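Local atomic coordinates of methanol--corrinoid protein co-methyltransferase (Methanosarcina barkeri, PDB entry 2I2X), a protein that transfers the methyl group of methanol to the cob(I)amide cofactor carried by its partner protein MtaC, a zinc-dependent step of methanogenesis. Residues G288-C293 with D308-E313; T39-N44 with T332-C337; G300-Q305 with L355-D360; I43-R48 with L83-V88; E272-K277 with M304-C309. All coordinates share one frame; numbering follows the deposited sequence.

From the N terminus, strand 40-43 opens two contacts that share Ile43 and Asn44. Interaction 4 closes first, at residues 83-88, and joins neighbouring parallel strands of the barrel. Interaction 2 closes far later, on helix 325-345, and encloses interactions 1 and 5. Interaction 5 runs from helix 273-280 to the loop 304-309, and interaction 1 ties residues 288-293 to 308-313; both end on Asp308 and Cys309. Interaction 3 begins where interaction 5 ends, at Met304 and Gln305, reaches helix 349-361, and crosses interactions 1 and 2 along the chain. Sheet, loop and outer helices are thus joined, with interactions 1 and 4 meeting at the potassium ion.

Interaction 1 of 5, residues G288-C293 with D308-E313. With K (potassium ion), chain S.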
# COMPACT_ATOMS: atom_id res chain seq x y z
N GLY A 288 6.79 8.29 -6.68
CA GLY A 288 7.81 7.28 -6.86
C GLY A 288 7.56 6.09 -5.97
O GLY A 288 6.54 5.41 -6.08
N LYS A 289 8.47 5.86 -5.04
CA LYS A 289 8.41 4.68 -4.18
C LYS A 289 7.06 4.46 -3.48
O LYS A 289 6.71 3.32 -3.18
CB LYS A 289 9.55 4.71 -3.16
CG LYS A 289 9.33 5.64 -2.00
CD LYS A 289 10.29 5.29 -0.91
CE LYS A 289 10.55 6.45 0.03
NZ LYS A 289 11.74 6.13 0.90
N THR A 290 6.34 5.56 -3.20
CA THR A 290 5.07 5.51 -2.50
C THR A 290 3.87 5.67 -3.47
O THR A 290 2.75 6.03 -3.06
CB THR A 290 5.01 6.49 -1.33
OG1 THR A 290 6.19 6.34 -0.54
CG2 THR A 290 3.79 6.20 -0.41
N SER A 291 4.11 5.36 -4.74
CA SER A 291 3.00 5.25 -5.72
C SER A 291 2.95 3.84 -6.31
O SER A 291 2.32 3.63 -7.35
CB SER A 291 3.10 6.33 -6.83
OG SER A 291 4.30 6.18 -7.57
N THR A 292 3.59 2.89 -5.66
CA THR A 292 3.64 1.51 -6.18
C THR A 292 2.27 0.83 -6.27
O THR A 292 2.13 -0.15 -7.01
CB THR A 292 4.60 0.60 -5.35
OG1 THR A 292 4.26 0.70 -3.95
CG2 THR A 292 6.06 1.01 -5.58
N CYS A 293 1.29 1.31 -5.51
CA CYS A 293 -0.11 0.88 -5.66
C CYS A 293 -0.64 1.09 -7.09
O CYS A 293 -1.52 0.35 -7.57
CB CYS A 293 -1.01 1.65 -4.69
SG CYS A 293 -0.56 3.41 -4.48
N ASP A 308 7.66 19.16 -4.34
CA ASP A 308 6.95 20.02 -3.41
C ASP A 308 5.77 19.28 -2.82
O ASP A 308 5.46 19.42 -1.62
CB ASP A 308 6.53 21.32 -4.08
CG ASP A 308 7.74 22.11 -4.61
OD1 ASP A 308 8.29 22.95 -3.84
OD2 ASP A 308 8.16 21.87 -5.77
N CYS A 309 5.11 18.47 -3.65
CA CYS A 309 4.06 17.56 -3.17
C CYS A 309 4.41 16.14 -3.57
O CYS A 309 5.17 15.93 -4.52
CB CYS A 309 2.68 17.99 -3.66
SG CYS A 309 2.44 19.79 -3.47
N TRP A 310 3.89 15.17 -2.83
CA TRP A 310 4.34 13.78 -2.94
C TRP A 310 3.09 12.93 -2.98
O TRP A 310 2.27 12.96 -2.05
CB TRP A 310 5.20 13.45 -1.74
CG TRP A 310 5.83 12.08 -1.67
CD1 TRP A 310 5.79 11.23 -0.59
CD2 TRP A 310 6.64 11.44 -2.66
NE1 TRP A 310 6.50 10.09 -0.85
CE2 TRP A 310 7.06 10.19 -2.11
CE3 TRP A 310 7.07 11.78 -3.95
CZ2 TRP A 310 7.87 9.28 -2.81
CZ3 TRP A 310 7.89 10.88 -4.65
CH2 TRP A 310 8.28 9.64 -4.07
N SER A 311 2.95 12.21 -4.10
CA SER A 311 1.74 11.48 -4.42
C SER A 311 1.89 9.94 -4.55
O SER A 311 2.98 9.44 -4.82
CB SER A 311 1.18 12.08 -5.71
OG SER A 311 0.26 11.20 -6.34
N ASN A 312 0.77 9.22 -4.38
CA ASN A 312 0.70 7.75 -4.57
C ASN A 312 0.11 7.38 -5.91
O ASN A 312 -0.17 6.20 -6.17
CB ASN A 312 -0.20 7.12 -3.49
CG ASN A 312 -1.65 7.52 -3.67
OD1 ASN A 312 -1.94 8.71 -3.73
ND2 ASN A 312 -2.56 6.55 -3.80
N GLU A 313 -0.14 8.41 -6.74
CA GLU A 313 -0.57 8.29 -8.14
C GLU A 313 -2.02 7.86 -8.23
O GLU A 313 -2.87 8.60 -8.72
CB GLU A 313 0.34 7.36 -8.94
CG GLU A 313 -0.12 7.03 -10.36
CD GLU A 313 -0.34 8.26 -11.25
OE1 GLU A 313 -0.97 8.09 -12.33
OE2 GLU A 313 0.11 9.39 -10.91
K K S . -3.22 9.88 -13.61
O HOH W 1 5.34 8.28 -4.42
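Past the C-terminal end of strand 309-311 the chain enters the metal site, and the loop 288-293, which follows strand 285-287, lies against it. The backbones come closest at Ser291 and Asn312, yet no hydrogen bond joins the segments directly. Two CA-H...O contacts do so, from Asn312 CA to Thr290 O (3.1 Å) and from Ser291 CA to Asn312 O (3.3 Å). Water 1 is the polar link: it accepts from Gly288 N, weakly from Thr290 N, and donates to Ser311 O at 2.7 Å. It also sits 3.1 Å above one face of the Trp310 indole, near the rim. Both strands belong to the parallel sheet of the TIM barrel, and the indole, its CG anti to the backbone N (chi1 -177°), brings CH2 to 3.3 Å from Gly288 N, where a CB on residue 288 would be crowded. Trp310 NE1 and Thr290 OG1 both bond to Asp336. Ser291 CB points at Asn312, and its OG turns back onto a lone pair of Gly288 O; Cys293 SG lies 3.3 Å from Asn312 O. An ST turn, Glu313 N to Ser311 OG at 2.8 Å and 160°, bends the chain at Glu313; Ser311 OG also bonds Asp268. Glu313 OE1 reaches the potassium ion at 3.2 Å, a site shared with Glu86 and Glu164.

Interaction 2 of 5, residues T39-N44 with T332-C337; sequences TIPEIN and TLAYDC
Apolar contacts carry most of this meeting between strand 40-43 and helix 325-345, whose local axes approach to 7.1 Å and run nearly antiparallel at 162°. Pro41 lies at the centre of the contact. Its CB rests on Leu333 CB at 3.7 Å, its CG on Ala334 CB at 3.9 Å, and its CD on the sulphur of Cys337, so successive ring atoms meet three residues spread over one helical turn. Leu333 has its CG beside the backbone N, and Leu333 CD1 lies 3.6 Å from Glu42 O. The same methyl meets Ile43 CD1 at 4.0 Å, the two side chains crossing at about a right angle. In the TIM barrel this is a helix laid on the outside of the parallel sheet: Pro41 also touches Met73 of helix 55-76, while Glu42, whose CB points away from helix 325-345, is bonded to Thr285 and Arg123. Sulphur contacts form the second group. Cys337 SG, anti to its carbonyl carbon (chi1 -70°), lies against the Ile40-Pro41 peptide bond, 3.3 Å from Pro41 N and 3.4 Å from Ile40 C. Polar atoms contribute proximity but no hydrogen bond between the segments: Thr39 OG1 comes within 3.3 Å of Cys337 CB, and its angle to Cys337 O is poor. Farther round the helix, Asp336 turns its carboxylate to Thr290 and Trp310 of its own chain and to Lys289 of the second subunit.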
# COMPACT_ATOMS: atom_id res chain seq x y z
N THR A 39 7.14 20.12 2.34
CA THR A 39 6.53 19.19 1.40
C THR A 39 5.13 18.82 1.88
O THR A 39 4.85 18.83 3.08
CB THR A 39 7.38 17.93 1.23
OG1 THR A 39 7.55 17.29 2.52
CG2 THR A 39 8.75 18.26 0.63
N ILE A 40 4.24 18.49 0.94
CA ILE A 40 2.86 18.15 1.28
C ILE A 40 2.44 16.84 0.63
O ILE A 40 2.66 16.65 -0.58
CB ILE A 40 1.87 19.21 0.80
CG1 ILE A 40 2.20 20.58 1.38
CG2 ILE A 40 0.47 18.84 1.19
CD1 ILE A 40 1.81 21.70 0.43
N PRO A 41 1.83 15.92 1.41
CA PRO A 41 1.34 14.70 0.75
C PRO A 41 0.11 15.00 -0.09
O PRO A 41 -0.72 15.83 0.28
CB PRO A 41 0.99 13.77 1.93
CG PRO A 41 0.67 14.71 3.07
CD PRO A 41 1.55 15.92 2.86
N GLU A 42 -0.01 14.31 -1.22
CA GLU A 42 -1.14 14.46 -2.15
C GLU A 42 -1.70 13.07 -2.41
O GLU A 42 -1.06 12.24 -3.09
CB GLU A 42 -0.70 15.15 -3.46
CG GLU A 42 -1.81 15.32 -4.55
CD GLU A 42 -1.57 16.51 -5.57
OE1 GLU A 42 -0.41 16.90 -5.88
OE2 GLU A 42 -2.57 17.09 -6.05
N ILE A 43 -2.88 12.79 -1.89
CA ILE A 43 -3.44 11.45 -2.01
C ILE A 43 -4.39 11.34 -3.22
O ILE A 43 -5.22 12.23 -3.47
CB ILE A 43 -4.11 10.97 -0.68
CG1 ILE A 43 -4.61 9.52 -0.78
CG2 ILE A 43 -5.24 11.95 -0.27
CD1 ILE A 43 -3.51 8.43 -0.74
N ASN A 44 -4.24 10.23 -3.96
CA ASN A 44 -5.04 9.92 -5.13
C ASN A 44 -5.81 8.64 -4.89
O ASN A 44 -5.51 7.92 -3.94
CB ASN A 44 -4.16 9.80 -6.36
CG ASN A 44 -3.95 11.14 -7.03
OD1 ASN A 44 -4.78 11.58 -7.82
ND2 ASN A 44 -2.85 11.81 -6.69
N THR A 332 1.65 6.76 4.73
CA THR A 332 3.01 6.63 4.18
C THR A 332 3.48 7.95 3.49
O THR A 332 4.59 8.44 3.76
CB THR A 332 3.10 5.42 3.22
OG1 THR A 332 2.45 4.27 3.79
CG2 THR A 332 4.51 5.08 2.93
N LEU A 333 2.64 8.53 2.64
CA LEU A 333 2.99 9.79 2.01
C LEU A 333 3.30 10.85 3.05
O LEU A 333 4.34 11.51 3.00
CB LEU A 333 1.86 10.31 1.10
CG LEU A 333 1.48 9.48 -0.12
CD1 LEU A 333 0.21 9.93 -0.66
CD2 LEU A 333 2.59 9.49 -1.19
N ALA A 334 2.40 11.00 4.02
CA ALA A 334 2.59 12.05 5.02
C ALA A 334 3.86 11.83 5.84
O ALA A 334 4.52 12.79 6.24
CB ALA A 334 1.38 12.16 5.92
N TYR A 335 4.21 10.57 6.07
CA TYR A 335 5.42 10.30 6.81
C TYR A 335 6.65 10.61 5.95
O TYR A 335 7.64 11.14 6.44
CB TYR A 335 5.43 8.85 7.29
CG TYR A 335 4.90 8.63 8.70
CD1 TYR A 335 5.46 9.29 9.80
CD2 TYR A 335 3.86 7.73 8.94
CE1 TYR A 335 5.01 9.08 11.09
CE2 TYR A 335 3.39 7.52 10.23
CZ TYR A 335 3.96 8.20 11.31
OH TYR A 335 3.51 7.96 12.61
N ASP A 336 6.59 10.27 4.65
CA ASP A 336 7.67 10.61 3.72
C ASP A 336 7.86 12.11 3.77
O ASP A 336 8.98 12.59 3.79
CB ASP A 336 7.36 10.17 2.27
CG ASP A 336 7.44 8.67 2.08
OD1 ASP A 336 8.15 8.01 2.85
OD2 ASP A 336 6.76 8.14 1.17
N CYS A 337 6.75 12.85 3.79
CA CYS A 337 6.84 14.30 3.89
C CYS A 337 7.45 14.72 5.22
O CYS A 337 8.27 15.65 5.25
CB CYS A 337 5.50 14.99 3.62
SG CYS A 337 4.94 14.91 1.83

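Interaction 3 of 5, residues G300-Q305 with L355-D360; sequences GNLVMQ and LMMLSD
Asp360, near the C-terminal end of helix 349-361, carries the polar half of this contact with the loop 300-305. Its CB packs on Leu302 CB at 3.6 Å. CG lies anti to the carbonyl carbon (chi1 -64°), which swings the carboxylate toward the backbone at residues 301 and 302. Here OD2 accepts two backbone N-H groups: Asn301 N at 2.7 Å, nearly along the C-O axis, and Leu302 N at 2.8 Å, straighter at 163° but coming from above the carboxylate plane. The other oxygen, OD1, pairs with Arg363 and takes a weak bond from Ser359 OG. An alanine here would remove this double acceptor and would probably loosen the hold of the helix on the turn at residues 301-302. The apolar half belongs to Met356. Its CB sits 3.4 Å from Asn301 O and, with the chain bent at chi3, SD comes to 3.5 Å from Met304 CB. Between the two halves the helix backbone itself takes part, Met356 O receiving a CA-H...O contact from Leu302 CA at 3.2 Å. Beyond it Leu302 CD1 lies 3.6 Å from Met357 O, and Gln305, its amide bonded to Tyr372 and Leu370, crosses Met357 obliquely. This joins the long loop between barrel strands 285-287 and 309-311 to an outer helix, and Tyr335 of the second subunit packs on Asn301 and Asp360. Buried among two N-H groups and Arg363, the carboxylate is likely to be held in its ionised form.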
# COMPACT_ATOMS: atom_id res chain seq x y z
N GLY A 300 12.44 5.35 -7.50
CA GLY A 300 11.54 5.47 -6.36
C GLY A 300 11.86 6.62 -5.42
O GLY A 300 10.94 7.28 -4.94
N ASN A 301 13.17 6.82 -5.15
CA ASN A 301 13.64 7.82 -4.19
C ASN A 301 14.11 9.08 -4.89
O ASN A 301 13.91 10.18 -4.40
CB ASN A 301 14.79 7.28 -3.34
CG ASN A 301 14.38 6.22 -2.33
OD1 ASN A 301 14.95 5.13 -2.29
ND2 ASN A 301 13.43 6.53 -1.48
N LEU A 302 14.74 8.92 -6.04
CA LEU A 302 15.31 10.06 -6.71
C LEU A 302 14.29 11.18 -6.96
O LEU A 302 14.64 12.36 -6.82
CB LEU A 302 15.96 9.62 -8.01
CG LEU A 302 16.55 10.69 -8.95
CD1 LEU A 302 17.67 10.10 -9.73
CD2 LEU A 302 15.48 11.28 -9.85
N VAL A 303 13.05 10.84 -7.31
CA VAL A 303 12.05 11.86 -7.63
C VAL A 303 11.64 12.76 -6.45
O VAL A 303 10.92 13.75 -6.65
CB VAL A 303 10.75 11.22 -8.22
CG1 VAL A 303 10.99 10.76 -9.67
CG2 VAL A 303 10.26 10.05 -7.34
N MET A 304 12.07 12.42 -5.23
CA MET A 304 11.71 13.22 -4.06
C MET A 304 12.66 14.41 -3.96
O MET A 304 12.37 15.41 -3.28
CB MET A 304 11.79 12.41 -2.74
CG MET A 304 10.69 11.37 -2.48
SD MET A 304 10.67 10.48 -0.87
CE MET A 304 12.02 9.40 -1.21
N GLN A 305 13.78 14.28 -4.67
CA GLN A 305 14.95 15.14 -4.50
C GLN A 305 14.57 16.63 -4.44
O GLN A 305 15.20 17.40 -3.73
CB GLN A 305 15.93 14.88 -5.65
CG GLN A 305 15.41 15.36 -7.02
CD GLN A 305 16.14 14.79 -8.22
OE1 GLN A 305 17.33 14.48 -8.17
NE2 GLN A 305 15.42 14.69 -9.33
N LEU A 355 21.07 12.20 -1.16
CA LEU A 355 20.96 10.80 -0.82
C LEU A 355 19.83 10.18 -1.68
O LEU A 355 20.01 9.13 -2.32
CB LEU A 355 20.68 10.64 0.68
CG LEU A 355 21.65 10.11 1.75
CD1 LEU A 355 23.10 10.03 1.36
CD2 LEU A 355 21.51 10.92 3.02
N MET A 356 18.70 10.86 -1.74
CA MET A 356 17.56 10.40 -2.55
C MET A 356 17.99 10.29 -4.00
O MET A 356 17.68 9.30 -4.66
CB MET A 356 16.36 11.35 -2.43
CG MET A 356 15.96 11.57 -1.01
SD MET A 356 14.67 12.78 -0.75
CE MET A 356 15.28 14.09 -1.71
N MET A 357 18.74 11.27 -4.48
CA MET A 357 19.15 11.30 -5.86
C MET A 357 20.10 10.13 -6.10
O MET A 357 19.87 9.32 -7.00
CB MET A 357 19.79 12.66 -6.22
CG MET A 357 20.37 12.78 -7.62
SD MET A 357 21.95 11.90 -7.89
CE MET A 357 23.05 12.81 -6.78
N LEU A 358 21.15 10.04 -5.30
CA LEU A 358 22.21 9.02 -5.50
C LEU A 358 21.68 7.56 -5.45
O LEU A 358 22.18 6.67 -6.18
CB LEU A 358 23.39 9.21 -4.52
CG LEU A 358 24.58 8.27 -4.70
CD1 LEU A 358 25.14 8.35 -6.13
CD2 LEU A 358 25.69 8.55 -3.67
N SER A 359 20.69 7.35 -4.59
CA SER A 359 19.94 6.09 -4.49
C SER A 359 19.63 5.46 -5.85
O SER A 359 19.80 4.25 -6.07
CB SER A 359 18.62 6.36 -3.75
OG SER A 359 17.71 5.27 -3.89
N ASP A 360 19.16 6.28 -6.77
CA ASP A 360 18.62 5.78 -8.01
C ASP A 360 19.40 6.23 -9.24
O ASP A 360 19.15 5.71 -10.31
CB ASP A 360 17.16 6.20 -8.15
CG ASP A 360 16.27 5.61 -7.07
OD1 ASP A 360 16.61 4.53 -6.58
OD2 ASP A 360 15.22 6.20 -6.73

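Interaction 4 of 5, residues I43-R48 with L83-V88. With K (potassium ion), chain S.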
# COMPACT_ATOMS: atom_id res chain seq x y z
N ILE A 43 -2.88 12.79 -1.89
CA ILE A 43 -3.44 11.45 -2.01
C ILE A 43 -4.39 11.34 -3.22
O ILE A 43 -5.22 12.23 -3.47
CB ILE A 43 -4.11 10.97 -0.68
CG1 ILE A 43 -4.61 9.52 -0.78
CG2 ILE A 43 -5.24 11.95 -0.27
CD1 ILE A 43 -3.51 8.43 -0.74
N ASN A 44 -4.24 10.23 -3.96
CA ASN A 44 -5.04 9.92 -5.13
C ASN A 44 -5.81 8.64 -4.89
O ASN A 44 -5.51 7.92 -3.94
CB ASN A 44 -4.16 9.80 -6.36
CG ASN A 44 -3.95 11.14 -7.03
OD1 ASN A 44 -4.78 11.58 -7.82
ND2 ASN A 44 -2.85 11.81 -6.69
N TYR A 45 -6.82 8.38 -5.73
CA TYR A 45 -7.82 7.33 -5.48
C TYR A 45 -8.74 7.19 -6.69
O TYR A 45 -8.92 8.14 -7.43
CB TYR A 45 -8.69 7.69 -4.26
CG TYR A 45 -9.00 9.17 -4.16
CD1 TYR A 45 -10.06 9.74 -4.83
CD2 TYR A 45 -8.21 10.01 -3.38
CE1 TYR A 45 -10.32 11.11 -4.73
CE2 TYR A 45 -8.45 11.35 -3.28
CZ TYR A 45 -9.50 11.90 -3.94
OH TYR A 45 -9.72 13.25 -3.82
N ALA A 46 -9.29 5.99 -6.88
CA ALA A 46 -10.30 5.70 -7.90
C ALA A 46 -11.45 4.97 -7.17
O ALA A 46 -11.20 4.02 -6.41
CB ALA A 46 -9.73 4.80 -9.01
N PRO A 47 -12.69 5.41 -7.39
CA PRO A 47 -13.82 4.69 -6.83
C PRO A 47 -13.93 3.28 -7.42
O PRO A 47 -13.29 2.97 -8.42
CB PRO A 47 -15.03 5.55 -7.21
CG PRO A 47 -14.59 6.42 -8.32
CD PRO A 47 -13.10 6.60 -8.17
N ARG A 48 -14.69 2.41 -6.76
CA ARG A 48 -14.91 1.07 -7.28
C ARG A 48 -15.87 1.15 -8.47
O ARG A 48 -16.62 2.12 -8.56
CB ARG A 48 -15.45 0.17 -6.17
CG ARG A 48 -14.44 -0.19 -5.11
CD ARG A 48 -15.12 -0.62 -3.84
NE ARG A 48 -15.73 0.50 -3.10
CZ ARG A 48 -16.13 0.41 -1.83
NH1 ARG A 48 -15.97 -0.72 -1.14
NH2 ARG A 48 -16.67 1.47 -1.22
N LEU A 83 -5.94 16.57 -1.39
CA LEU A 83 -6.66 15.48 -2.06
C LEU A 83 -6.73 15.74 -3.56
O LEU A 83 -7.09 16.85 -4.01
CB LEU A 83 -8.07 15.31 -1.46
CG LEU A 83 -8.20 14.77 -0.00
CD1 LEU A 83 -8.03 15.85 1.14
CD2 LEU A 83 -9.53 14.00 0.17
N GLU A 84 -6.37 14.75 -4.36
CA GLU A 84 -6.53 14.88 -5.78
C GLU A 84 -7.59 13.92 -6.32
O GLU A 84 -7.42 12.69 -6.23
CB GLU A 84 -5.21 14.72 -6.55
CG GLU A 84 -5.46 14.76 -8.09
CD GLU A 84 -4.27 14.47 -8.96
OE1 GLU A 84 -3.19 14.10 -8.44
OE2 GLU A 84 -4.41 14.61 -10.19
N THR A 85 -8.64 14.48 -6.91
CA THR A 85 -9.67 13.70 -7.59
C THR A 85 -9.46 13.72 -9.10
O THR A 85 -9.68 14.75 -9.75
CB THR A 85 -11.10 14.24 -7.27
OG1 THR A 85 -11.25 14.37 -5.85
CG2 THR A 85 -12.17 13.33 -7.80
N GLU A 86 -9.04 12.59 -9.65
CA GLU A 86 -8.96 12.44 -11.10
C GLU A 86 -10.28 12.00 -11.62
O GLU A 86 -10.64 10.86 -11.45
CB GLU A 86 -7.93 11.39 -11.49
CG GLU A 86 -6.53 11.81 -11.10
CD GLU A 86 -5.47 10.84 -11.54
OE1 GLU A 86 -5.51 9.65 -11.14
OE2 GLU A 86 -4.56 11.27 -12.28
N HIS A 87 -10.99 12.89 -12.30
CA HIS A 87 -12.30 12.57 -12.88
C HIS A 87 -12.35 11.20 -13.55
O HIS A 87 -11.51 10.90 -14.37
CB HIS A 87 -12.72 13.66 -13.88
CG HIS A 87 -13.17 14.93 -13.23
ND1 HIS A 87 -14.00 15.84 -13.86
CD2 HIS A 87 -12.94 15.44 -11.99
CE1 HIS A 87 -14.24 16.86 -13.06
NE2 HIS A 87 -13.61 16.65 -11.92
N VAL A 88 -13.29 10.35 -13.15
CA VAL A 88 -13.79 9.31 -14.06
C VAL A 88 -14.48 10.03 -15.22
O VAL A 88 -14.95 11.16 -15.05
CB VAL A 88 -14.80 8.33 -13.39
CG1 VAL A 88 -14.15 7.54 -12.27
CG2 VAL A 88 -16.03 9.07 -12.91
K K S . -3.22 9.88 -13.61
O HOH W 2 -7.32 10.61 -7.89
O HOH W 3 -6.87 8.05 -9.57
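Glu84 N donates to Ile43 O at 2.9 Å, with an angle of 173° and nearly along the C=O axis, fixing a parallel bridge in which Ile43 and Leu83 lie side by side. One residue on, Asn44 ND2 bonds Glu84 OE1 at 2.9 Å, meeting that oxygen from 42° above the carboxylate plane. Tyr45, with CG in the crowded position between backbone N and carbonyl carbon (chi1 37°), swings its ring over the neighbouring strand. Glu84 O stands 3.2 Å above one face of the ring, while Tyr45 OH shares a 2.8 Å hydrogen bond with Thr85 OG1. Farther along, the two segments part and water 2 bridges them, accepting from Tyr45 N and Glu86 N and lying 2.7 Å from Asn44 OD1. Pro47 and Val88 meet tip to tip, CG to CG1 at 4.1 Å. The second shell steadies these groups: Thr125 and Lys267 hold Glu84 OE2, Gln105 bonds Thr85 OG1, and Tyr62 and Ile65 of helix 55-76 pack on Tyr45. Glu86, its chain extended beyond CG, brings OE2 to the potassium ion at 2.3 Å, and Lys267, also bonded to this oxygen, would offset some of its charge. A metal ligand at the C-terminal end of a parallel barrel strand, as Glu86 is on strand 80-86, is characteristic of TIM-barrel active sites; here zinc and the corrinoid lie nearby.

Interaction 5 of 5, residues E272-K277 with M304-C309; sequences ENIIVK and MQCCDC
The firm part of this contact is the tip of Lys277; the rest is a sparse apolar touch one helical turn earlier. CG lies anti to the backbone N (chi1 -177°) and the chain beyond is fully extended, so NZ is carried away from helix 273-280 to the backbone of the loop 304-309. There it donates to Cys306 O at 2.8 Å, from 28° above the carbonyl plane, and forms a salt bridge with Asp308 OD2, also at 2.8 Å. Lysine and aspartate meet tip to tip, the amine above the carboxylate plane. Thr18 O and Val21 O also lie within hydrogen-bonding distance of NZ, so four oxygens share its three protons. In the TIM barrel this is the end where strands begin: Asp308 lies at the start of strand 309-311, and its OD2 also accepts from Met284 N, just ahead of strand 285-287. A methionine in place of Lys277 would lack the amine and would probably leave the Asp308 carboxylate buried without its countercharge. Even at their nearest, Ile274 CA to Cys306 CA, the backbones are 7.1 Å apart, and the apolar side is thin. Ile274 CD1 reaches Cys306 CB at 3.8 Å. Ile274 CG1 lies 3.6 Å from Gln305 NE2, these two side chains crossing at about a right angle; the Gln305 amide is bonded to Leu370 O and Tyr372 N. This looser side does not face solvent either, since Tyr372 and Ala375 of helix 372-383 pack on Ile274. Within the loop, Cys307 N bonds back to Met304 O, closing a turn that includes Cys306.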
# COMPACT_ATOMS: atom_id res chain seq x y z
N GLU A 272 8.86 14.48 -15.65
CA GLU A 272 9.66 15.52 -16.25
C GLU A 272 9.57 16.85 -15.48
O GLU A 272 10.28 17.81 -15.80
CB GLU A 272 9.25 15.73 -17.72
CG GLU A 272 7.84 16.36 -17.98
CD GLU A 272 6.69 15.36 -17.86
OE1 GLU A 272 5.56 15.72 -18.29
OE2 GLU A 272 6.90 14.23 -17.32
N ASN A 273 8.68 16.91 -14.47
CA ASN A 273 8.51 18.12 -13.65
C ASN A 273 9.82 18.60 -13.03
O ASN A 273 9.98 19.81 -12.73
CB ASN A 273 7.46 17.94 -12.55
CG ASN A 273 6.05 17.89 -13.09
OD1 ASN A 273 5.78 18.22 -14.26
ND2 ASN A 273 5.12 17.42 -12.25
N ILE A 274 10.77 17.68 -12.83
CA ILE A 274 12.05 18.12 -12.27
C ILE A 274 12.74 19.12 -13.25
O ILE A 274 13.25 20.19 -12.85
CB ILE A 274 12.96 16.94 -11.84
CG1 ILE A 274 14.30 17.43 -11.30
CG2 ILE A 274 13.19 15.95 -13.01
CD1 ILE A 274 14.24 18.22 -10.04
N ILE A 275 12.75 18.77 -14.54
CA ILE A 275 13.25 19.70 -15.54
C ILE A 275 12.43 20.99 -15.51
O ILE A 275 12.99 22.06 -15.54
CB ILE A 275 13.24 19.07 -16.93
CG1 ILE A 275 14.15 17.85 -16.95
CG2 ILE A 275 13.73 20.06 -17.96
CD1 ILE A 275 13.81 16.86 -18.02
N VAL A 276 11.11 20.89 -15.41
CA VAL A 276 10.22 22.05 -15.47
C VAL A 276 10.43 23.02 -14.31
O VAL A 276 10.40 24.25 -14.50
CB VAL A 276 8.72 21.60 -15.57
CG1 VAL A 276 7.78 22.79 -15.47
CG2 VAL A 276 8.46 20.86 -16.89
N LYS A 277 10.67 22.45 -13.12
CA LYS A 277 10.97 23.20 -11.92
C LYS A 277 12.24 23.98 -12.09
O LYS A 277 12.27 25.17 -11.75
CB LYS A 277 11.07 22.30 -10.68
CG LYS A 277 11.30 23.09 -9.40
CD LYS A 277 11.05 22.28 -8.16
CE LYS A 277 11.19 23.11 -6.86
NZ LYS A 277 10.89 22.23 -5.70
N MET A 304 12.07 12.42 -5.23
CA MET A 304 11.71 13.22 -4.06
C MET A 304 12.66 14.41 -3.96
O MET A 304 12.37 15.41 -3.28
CB MET A 304 11.79 12.41 -2.74
CG MET A 304 10.69 11.37 -2.48
SD MET A 304 10.67 10.48 -0.87
CE MET A 304 12.02 9.40 -1.21
N GLN A 305 13.78 14.28 -4.67
CA GLN A 305 14.95 15.14 -4.50
C GLN A 305 14.57 16.63 -4.44
O GLN A 305 15.20 17.40 -3.73
CB GLN A 305 15.93 14.88 -5.65
CG GLN A 305 15.41 15.36 -7.02
CD GLN A 305 16.14 14.79 -8.22
OE1 GLN A 305 17.33 14.48 -8.17
NE2 GLN A 305 15.42 14.69 -9.33
N CYS A 306 13.56 17.01 -5.23
CA CYS A 306 13.09 18.38 -5.27
C CYS A 306 11.58 18.48 -5.37
O CYS A 306 11.08 19.49 -5.85
CB CYS A 306 13.72 19.14 -6.43
SG CYS A 306 15.53 19.19 -6.44
N CYS A 307 10.83 17.49 -4.92
CA CYS A 307 9.39 17.58 -5.00
C CYS A 307 8.85 18.65 -4.05
O CYS A 307 9.49 18.99 -3.09
CB CYS A 307 8.74 16.24 -4.68
SG CYS A 307 8.95 15.72 -2.95
N ASP A 308 7.66 19.16 -4.34
CA ASP A 308 6.95 20.02 -3.41
C ASP A 308 5.77 19.28 -2.82
O ASP A 308 5.46 19.42 -1.62
CB ASP A 308 6.53 21.32 -4.08
CG ASP A 308 7.74 22.11 -4.61
OD1 ASP A 308 8.29 22.95 -3.84
OD2 ASP A 308 8.16 21.87 -5.77
N CYS A 309 5.11 18.47 -3.65
CA CYS A 309 4.06 17.56 -3.17
C CYS A 309 4.41 16.14 -3.57
O CYS A 309 5.17 15.93 -4.52
CB CYS A 309 2.68 17.99 -3.66
SG CYS A 309 2.44 19.79 -3.47